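Local structure of toll-like receptor 13 (Mus musculus, 4Z0C) at residues N458-L463 against L477-N482; A409-T414 against D433-T438. The protein recognises and binds bacterial 23S rRNA as an innate immune receptor, signalling through MYD88 and TRAF6 to NF-kappa-B activation and the inflammatory response. One frame throughout, in Å; residues are numbered along the deposited sequence.

Contact 1: N458-L463 against L477-N482; sequences NCLKIL and LDLMYN. With nucleotides of chain C.
The segments meet mainly through the turns that follow successive short strands, their backbones closest at the CA atoms of Cys459 and Asn482, 5.1 Å apart. With CG anti to its own carbonyl carbon, Asn482 points its amide back at 458-463, where OD1 takes the backbone N of Leu460 at 2.9 Å. That bond is straight (166° at the hydrogen), yet the donor stands 28° above the carbonyl plane. Asn482 ND2 turns home to Leu479 O at 3.2 Å and also bonds Leu455 O, so the buried group is gripped at both polar ends. Of the Asn458 side chain, CB meets Asn482 OD1, which also lies against the Asn458 backbone; the Asn458 amide bonds Leu455, Leu431 and Ile436. Next to the Asn482 amide, Leu460 and Leu479 cross at about a right angle, CD1 of the first lying 3.8 Å from CD2 of the second.

At the end of strand 476-478 the segment meets RNA. Asp478 OD1 accepts Met480 N at 3.0 Å, nearly along the C-O axis, an Asx turn that fixes the carboxylate. OD2 accepts from N1 at 2.8 Å (161°) and from the N2 amino group at 3.1 Å, the two donors on the Watson-Crick edge of G3 of chain C, a pairing that an ionised carboxylate's charge would probably strengthen. In the turn that follows, Met480 bends its chain to bring CE 3.3 Å from N3 of the same base, while Tyr481, stacked with His457 and Phe505, meets the imidazole side of the base through CE2 and the ribose through OH. The Asn482 amide belongs to the asparagine ladder of a leucine-rich-repeat ectodomain, predicted to be extracellular; the Asp478 carboxylate forms part of its single-stranded RNA site.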
loop_
_atom_site.group_PDB
_atom_site.type_symbol
_atom_site.label_atom_id
_atom_site.label_comp_id
_atom_site.label_asym_id
_atom_site.label_seq_id
_atom_site.Cartn_x
_atom_site.Cartn_y
_atom_site.Cartn_z
ATOM N N ASN A 458 0.927 -7.573 8.053
ATOM C CA ASN A 458 0.150 -7.248 9.238
ATOM C C ASN A 458 -0.158 -5.760 9.218
ATOM O O ASN A 458 -0.146 -5.138 8.150
ATOM C CB ASN A 458 0.922 -7.644 10.478
ATOM C CG ASN A 458 0.881 -9.130 10.692
ATOM O OD1 ASN A 458 -0.139 -9.662 11.128
ATOM N ND2 ASN A 458 1.964 -9.823 10.336
ATOM N N CYS A 459 -0.469 -5.178 10.362
ATOM C CA CYS A 459 -0.642 -3.725 10.401
ATOM C C CYS A 459 0.338 -3.120 11.394
ATOM O O CYS A 459 -0.025 -2.212 12.139
ATOM C CB CYS A 459 -2.074 -3.346 10.819
ATOM S SG CYS A 459 -3.426 -4.461 10.279
ATOM N N LEU A 460 1.572 -3.619 11.418
ATOM C CA LEU A 460 2.515 -3.217 12.467
ATOM C C LEU A 460 2.924 -1.749 12.363
ATOM O O LEU A 460 3.416 -1.314 11.321
ATOM C CB LEU A 460 3.757 -4.100 12.471
ATOM C CG LEU A 460 3.627 -5.544 12.936
ATOM C CD1 LEU A 460 4.910 -6.316 12.594
ATOM C CD2 LEU A 460 3.342 -5.599 14.413
ATOM N N LYS A 461 2.696 -0.997 13.442
ATOM C CA LYS A 461 3.130 0.399 13.543
ATOM C C LYS A 461 4.173 0.523 14.644
ATOM O O LYS A 461 5.203 1.175 14.480
ATOM C CB LYS A 461 1.951 1.316 13.886
ATOM C CG LYS A 461 0.865 1.414 12.820
ATOM C CD LYS A 461 0.142 2.750 12.888
ATOM C CE LYS A 461 -1.237 2.710 12.227
ATOM N NZ LYS A 461 -1.254 2.120 10.863
ATOM N N ILE A 462 3.890 -0.122 15.770
ATOM C CA ILE A 462 4.698 0.004 16.981
ATOM C C ILE A 462 5.449 -1.277 17.314
ATOM O O ILE A 462 4.842 -2.318 17.566
ATOM C CB ILE A 462 3.812 0.377 18.206
ATOM C CG1 ILE A 462 2.950 1.600 17.889
ATOM C CG2 ILE A 462 4.659 0.603 19.450
ATOM C CD1 ILE A 462 3.749 2.874 17.681
ATOM N N LEU A 463 6.775 -1.194 17.315
ATOM C CA LEU A 463 7.611 -2.298 17.758
ATOM C C LEU A 463 8.313 -1.914 19.052
ATOM O O LEU A 463 9.234 -1.105 19.042
ATOM C CB LEU A 463 8.635 -2.673 16.686
ATOM C CG LEU A 463 8.151 -3.079 15.293
ATOM C CD1 LEU A 463 9.321 -3.491 14.431
ATOM C CD2 LEU A 463 7.195 -4.213 15.393
ATOM N N LEU A 477 14.286 -12.408 8.682
ATOM C CA LEU A 477 13.183 -11.671 9.294
ATOM C C LEU A 477 12.437 -10.891 8.225
ATOM O O LEU A 477 13.000 -9.987 7.597
ATOM C CB LEU A 477 13.700 -10.739 10.401
ATOM C CG LEU A 477 12.740 -9.792 11.136
ATOM C CD1 LEU A 477 11.545 -10.480 11.851
ATOM C CD2 LEU A 477 13.536 -8.958 12.135
ATOM N N ASP A 478 11.175 -11.255 8.024
ATOM C CA ASP A 478 10.331 -10.633 7.014
ATOM C C ASP A 478 9.319 -9.677 7.669
ATOM O O ASP A 478 8.402 -10.116 8.375
ATOM C CB ASP A 478 9.588 -11.705 6.226
ATOM C CG ASP A 478 8.777 -11.130 5.067
ATOM O OD1 ASP A 478 8.588 -9.898 5.021
ATOM O OD2 ASP A 478 8.310 -11.907 4.203
ATOM N N LEU A 479 9.493 -8.374 7.430
ATOM C CA LEU A 479 8.597 -7.341 7.965
ATOM C C LEU A 479 7.949 -6.523 6.859
ATOM O O LEU A 479 7.530 -5.402 7.089
ATOM C CB LEU A 479 9.354 -6.406 8.915
ATOM C CG LEU A 479 9.656 -6.989 10.293
ATOM C CD1 LEU A 479 10.698 -6.180 11.043
ATOM C CD2 LEU A 479 8.373 -7.067 11.097
ATOM N N MET A 480 7.889 -7.080 5.655
ATOM C CA MET A 480 7.322 -6.373 4.505
ATOM C C MET A 480 5.838 -6.067 4.657
ATOM O O MET A 480 5.103 -6.782 5.353
ATOM C CB MET A 480 7.542 -7.188 3.227
ATOM C CG MET A 480 9.024 -7.545 2.971
ATOM S SD MET A 480 9.791 -6.792 1.519
ATOM C CE MET A 480 8.797 -7.400 0.160
ATOM N N TYR A 481 5.399 -4.999 4.001
ATOM C CA TYR A 481 3.980 -4.637 3.991
ATOM C C TYR A 481 3.385 -4.428 5.379
ATOM O O TYR A 481 2.389 -5.026 5.736
ATOM C CB TYR A 481 3.167 -5.645 3.196
ATOM C CG TYR A 481 3.485 -5.583 1.735
ATOM C CD1 TYR A 481 2.851 -4.671 0.911
ATOM C CD2 TYR A 481 4.456 -6.407 1.183
ATOM C CE1 TYR A 481 3.155 -4.594 -0.438
ATOM C CE2 TYR A 481 4.774 -6.334 -0.170
ATOM C CZ TYR A 481 4.110 -5.436 -0.971
ATOM O OH TYR A 481 4.414 -5.357 -2.312
ATOM N N ASN A 482 4.022 -3.562 6.150
ATOM C CA ASN A 482 3.448 -3.064 7.379
ATOM C C ASN A 482 3.402 -1.557 7.340
ATOM O O ASN A 482 3.345 -0.976 6.258
ATOM C CB ASN A 482 4.212 -3.580 8.592
ATOM C CG ASN A 482 3.875 -5.024 8.907
ATOM O OD1 ASN A 482 2.810 -5.308 9.459
ATOM N ND2 ASN A 482 4.768 -5.937 8.552
ATOM P P G C 3 3.061 -7.587 -5.821
ATOM O OP1 G C 3 2.095 -6.749 -5.100
ATOM O OP2 G C 3 3.591 -7.084 -7.111
ATOM O "O5'" G C 3 4.263 -7.867 -4.812
ATOM C "C5'" G C 3 5.421 -7.030 -4.897
ATOM C "C4'" G C 3 6.713 -7.749 -4.583
ATOM O "O4'" G C 3 6.772 -8.055 -3.169
ATOM C "C3'" G C 3 6.948 -9.075 -5.315
ATOM O "O3'" G C 3 8.352 -9.270 -5.478
ATOM C "C2'" G C 3 6.458 -10.093 -4.296
ATOM O "O2'" G C 3 7.040 -11.362 -4.456
ATOM C "C1'" G C 3 6.909 -9.446 -2.984
ATOM N N9 G C 3 6.131 -9.794 -1.802
ATOM C C8 G C 3 4.782 -9.627 -1.615
ATOM N N7 G C 3 4.395 -9.998 -0.427
ATOM C C5 G C 3 5.556 -10.419 0.211
ATOM C C6 G C 3 5.765 -10.929 1.519
ATOM O O6 G C 3 4.953 -11.146 2.417
ATOM N N1 G C 3 7.096 -11.221 1.751
ATOM C C2 G C 3 8.106 -11.056 0.835
ATOM N N2 G C 3 9.324 -11.409 1.263
ATOM N N3 G C 3 7.930 -10.588 -0.388
ATOM C C4 G C 3 6.639 -10.290 -0.629
#

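Contact 2: A409-T414 against D433-T438; sequences ACWIVT and DNNIRT
Asn435 N donates to Ile412 O at 2.8 Å, approaching in the plane of that carbonyl, and ties the two turns backbone to backbone. A second bond runs the other way: Ile412 N gives its hydrogen to the side-chain OD1 of Asn434 at 3.1 Å (159°), from above the amide plane. ND2 of Asn434 bonds Leu431 O and Leu407 O, so this buried amide has partners at both ends. Asn435 adds a weak bond from ND2 to Trp411 O at 3.1 Å, bent to 133°, while its OD1 pairs with Arg437 of the second subunit.

Around this polar line the packing is close. Asn434 OD1 also lies against Cys410, 3.1 Å from Cys410 CB and 3.0 Å from Cys410 C, and Ile412 lies alongside the amide, pointing the same way. Ile436 continues that row, its CG1 4.0 Å from Ile412 CG2. At the start of the segments Ala409 CA directs its hydrogen at Asp433 O, with 3.4 Å between the two heavy atoms. On the outer flank Trp411 and Val413 pack on Val413 and Trp411 of the second subunit, respectively. The touching parts run only 8° from parallel, as expected of equivalent turns in neighbouring coils, here LRR 16 and LRR 17: an asparagine-ladder step of the leucine-rich-repeat solenoid, whose side chains take part in the interface with the second subunit.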
loop_
_atom_site.group_PDB
_atom_site.type_symbol
_atom_site.label_atom_id
_atom_site.label_comp_id
_atom_site.label_asym_id
_atom_site.label_seq_id
_atom_site.Cartn_x
_atom_site.Cartn_y
_atom_site.Cartn_z
ATOM N N ALA A 409 -2.583 -15.827 7.468
ATOM C CA ALA A 409 -3.929 -15.451 7.036
ATOM C C ALA A 409 -5.025 -15.872 8.004
ATOM O O ALA A 409 -6.194 -15.983 7.626
ATOM C CB ALA A 409 -4.217 -15.941 5.629
ATOM N N CYS A 410 -4.653 -16.093 9.257
ATOM C CA CYS A 410 -5.655 -16.126 10.304
ATOM C C CYS A 410 -6.063 -14.671 10.617
ATOM O O CYS A 410 -5.742 -13.758 9.853
ATOM C CB CYS A 410 -5.101 -16.800 11.545
ATOM S SG CYS A 410 -4.802 -18.545 11.312
ATOM N N TRP A 411 -6.777 -14.450 11.719
ATOM C CA TRP A 411 -7.238 -13.098 12.052
ATOM C C TRP A 411 -6.556 -12.568 13.303
ATOM O O TRP A 411 -7.108 -11.742 14.028
ATOM C CB TRP A 411 -8.758 -13.074 12.244
ATOM C CG TRP A 411 -9.550 -13.401 11.024
ATOM C CD1 TRP A 411 -9.073 -13.620 9.757
ATOM C CD2 TRP A 411 -10.970 -13.559 10.951
ATOM N NE1 TRP A 411 -10.116 -13.895 8.901
ATOM C CE2 TRP A 411 -11.290 -13.871 9.610
ATOM C CE3 TRP A 411 -12.000 -13.490 11.891
ATOM C CZ2 TRP A 411 -12.599 -14.081 9.185
ATOM C CZ3 TRP A 411 -13.309 -13.705 11.467
ATOM C CH2 TRP A 411 -13.596 -13.988 10.125
ATOM N N ILE A 412 -5.355 -13.052 13.564
ATOM C CA ILE A 412 -4.725 -12.807 14.852
ATOM C C ILE A 412 -4.495 -11.325 15.155
ATOM O O ILE A 412 -3.907 -10.544 14.376
ATOM C CB ILE A 412 -3.445 -13.624 15.010
ATOM C CG1 ILE A 412 -3.814 -15.120 15.062
ATOM C CG2 ILE A 412 -2.656 -13.154 16.242
ATOM C CD1 ILE A 412 -2.669 -16.052 14.715
ATOM N N VAL A 413 -4.995 -10.962 16.320
ATOM C CA VAL A 413 -5.203 -9.588 16.687
ATOM C C VAL A 413 -4.157 -9.214 17.727
ATOM O O VAL A 413 -3.809 -8.053 17.883
ATOM C CB VAL A 413 -6.653 -9.477 17.202
ATOM C CG1 VAL A 413 -6.719 -9.196 18.699
ATOM C CG2 VAL A 413 -7.452 -8.534 16.347
ATOM N N THR A 414 -3.618 -10.214 18.418
ATOM C CA THR A 414 -2.614 -9.934 19.434
ATOM C C THR A 414 -1.825 -11.201 19.794
ATOM O O THR A 414 -2.349 -12.318 19.742
ATOM C CB THR A 414 -3.274 -9.318 20.699
ATOM O OG1 THR A 414 -2.282 -8.734 21.554
ATOM C CG2 THR A 414 -4.079 -10.359 21.450
ATOM N N ASP A 433 0.147 -11.987 7.227
ATOM C CA ASP A 433 -1.207 -11.696 6.792
ATOM C C ASP A 433 -2.225 -11.839 7.929
ATOM O O ASP A 433 -3.396 -12.132 7.699
ATOM C CB ASP A 433 -1.592 -12.560 5.598
ATOM C CG ASP A 433 -2.850 -12.070 4.908
ATOM O OD1 ASP A 433 -3.147 -10.861 5.013
ATOM O OD2 ASP A 433 -3.561 -12.899 4.293
ATOM N N ASN A 434 -1.773 -11.636 9.159
ATOM C CA ASN A 434 -2.705 -11.533 10.269
ATOM C C ASN A 434 -3.171 -10.085 10.468
ATOM O O ASN A 434 -3.215 -9.322 9.504
ATOM C CB ASN A 434 -2.117 -12.165 11.532
ATOM C CG ASN A 434 -2.184 -13.707 11.489
ATOM O OD1 ASN A 434 -3.254 -14.292 11.623
ATOM N ND2 ASN A 434 -1.042 -14.353 11.323
ATOM N N ASN A 435 -3.561 -9.721 11.686
ATOM C CA ASN A 435 -4.004 -8.357 11.994
ATOM C C ASN A 435 -3.169 -7.766 13.118
ATOM O O ASN A 435 -3.696 -7.042 13.954
ATOM C CB ASN A 435 -5.474 -8.334 12.455
ATOM C CG ASN A 435 -6.445 -8.819 11.390
ATOM O OD1 ASN A 435 -6.298 -8.510 10.203
ATOM N ND2 ASN A 435 -7.451 -9.576 11.814
ATOM N N ILE A 436 -1.888 -8.098 13.184
ATOM C CA ILE A 436 -1.122 -7.707 14.358
ATOM C C ILE A 436 -0.655 -6.277 14.227
ATOM O O ILE A 436 -0.011 -5.935 13.225
ATOM C CB ILE A 436 0.056 -8.648 14.610
ATOM C CG1 ILE A 436 -0.464 -10.065 14.819
ATOM C CG2 ILE A 436 0.822 -8.196 15.831
ATOM C CD1 ILE A 436 0.574 -11.173 14.589
ATOM N N ARG A 437 -0.991 -5.446 15.229
ATOM C CA ARG A 437 -0.733 -3.993 15.197
ATOM C C ARG A 437 0.485 -3.548 15.991
ATOM O O ARG A 437 1.153 -2.584 15.610
ATOM C CB ARG A 437 -1.961 -3.191 15.649
ATOM C CG ARG A 437 -3.011 -3.128 14.568
ATOM C CD ARG A 437 -4.316 -2.483 15.002
ATOM N NE ARG A 437 -5.322 -2.778 13.987
ATOM C CZ ARG A 437 -6.256 -1.931 13.572
ATOM N NH1 ARG A 437 -6.352 -0.717 14.104
ATOM N NH2 ARG A 437 -7.108 -2.310 12.629
ATOM N N THR A 438 0.783 -4.241 17.084
ATOM C CA THR A 438 2.004 -3.962 17.836
ATOM C C THR A 438 2.710 -5.251 18.257
ATOM O O THR A 438 2.091 -6.301 18.402
ATOM C CB THR A 438 1.769 -3.114 19.111
ATOM O OG1 THR A 438 1.458 -3.985 20.202
ATOM C CG2 THR A 438 0.655 -2.121 18.914
#

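Both contacts are buried and repeat one step of the solenoid, an asparagine of the later coil capturing a backbone N-H of the earlier one. They adjoin directly: the turn 433-438 lies against 458-463, with probable hydrogen bonds from Cys459 N to Ile436 O (3.0 Å) and from Lys461 N to Arg437 O (3.1 Å), and the Asn458 amide extends the ladder to Ile436 N. The backbone bond between Asn435 and Ile412 has its counterpart in Leu460 with Ser483. Their differences lie at the margins. Contact 1 adds a carboxylate, a thioether and a phenol ring that meet a guanine nucleotide, whereas contact 2 sends Asn435, Arg437 and Trp411 to the second subunit.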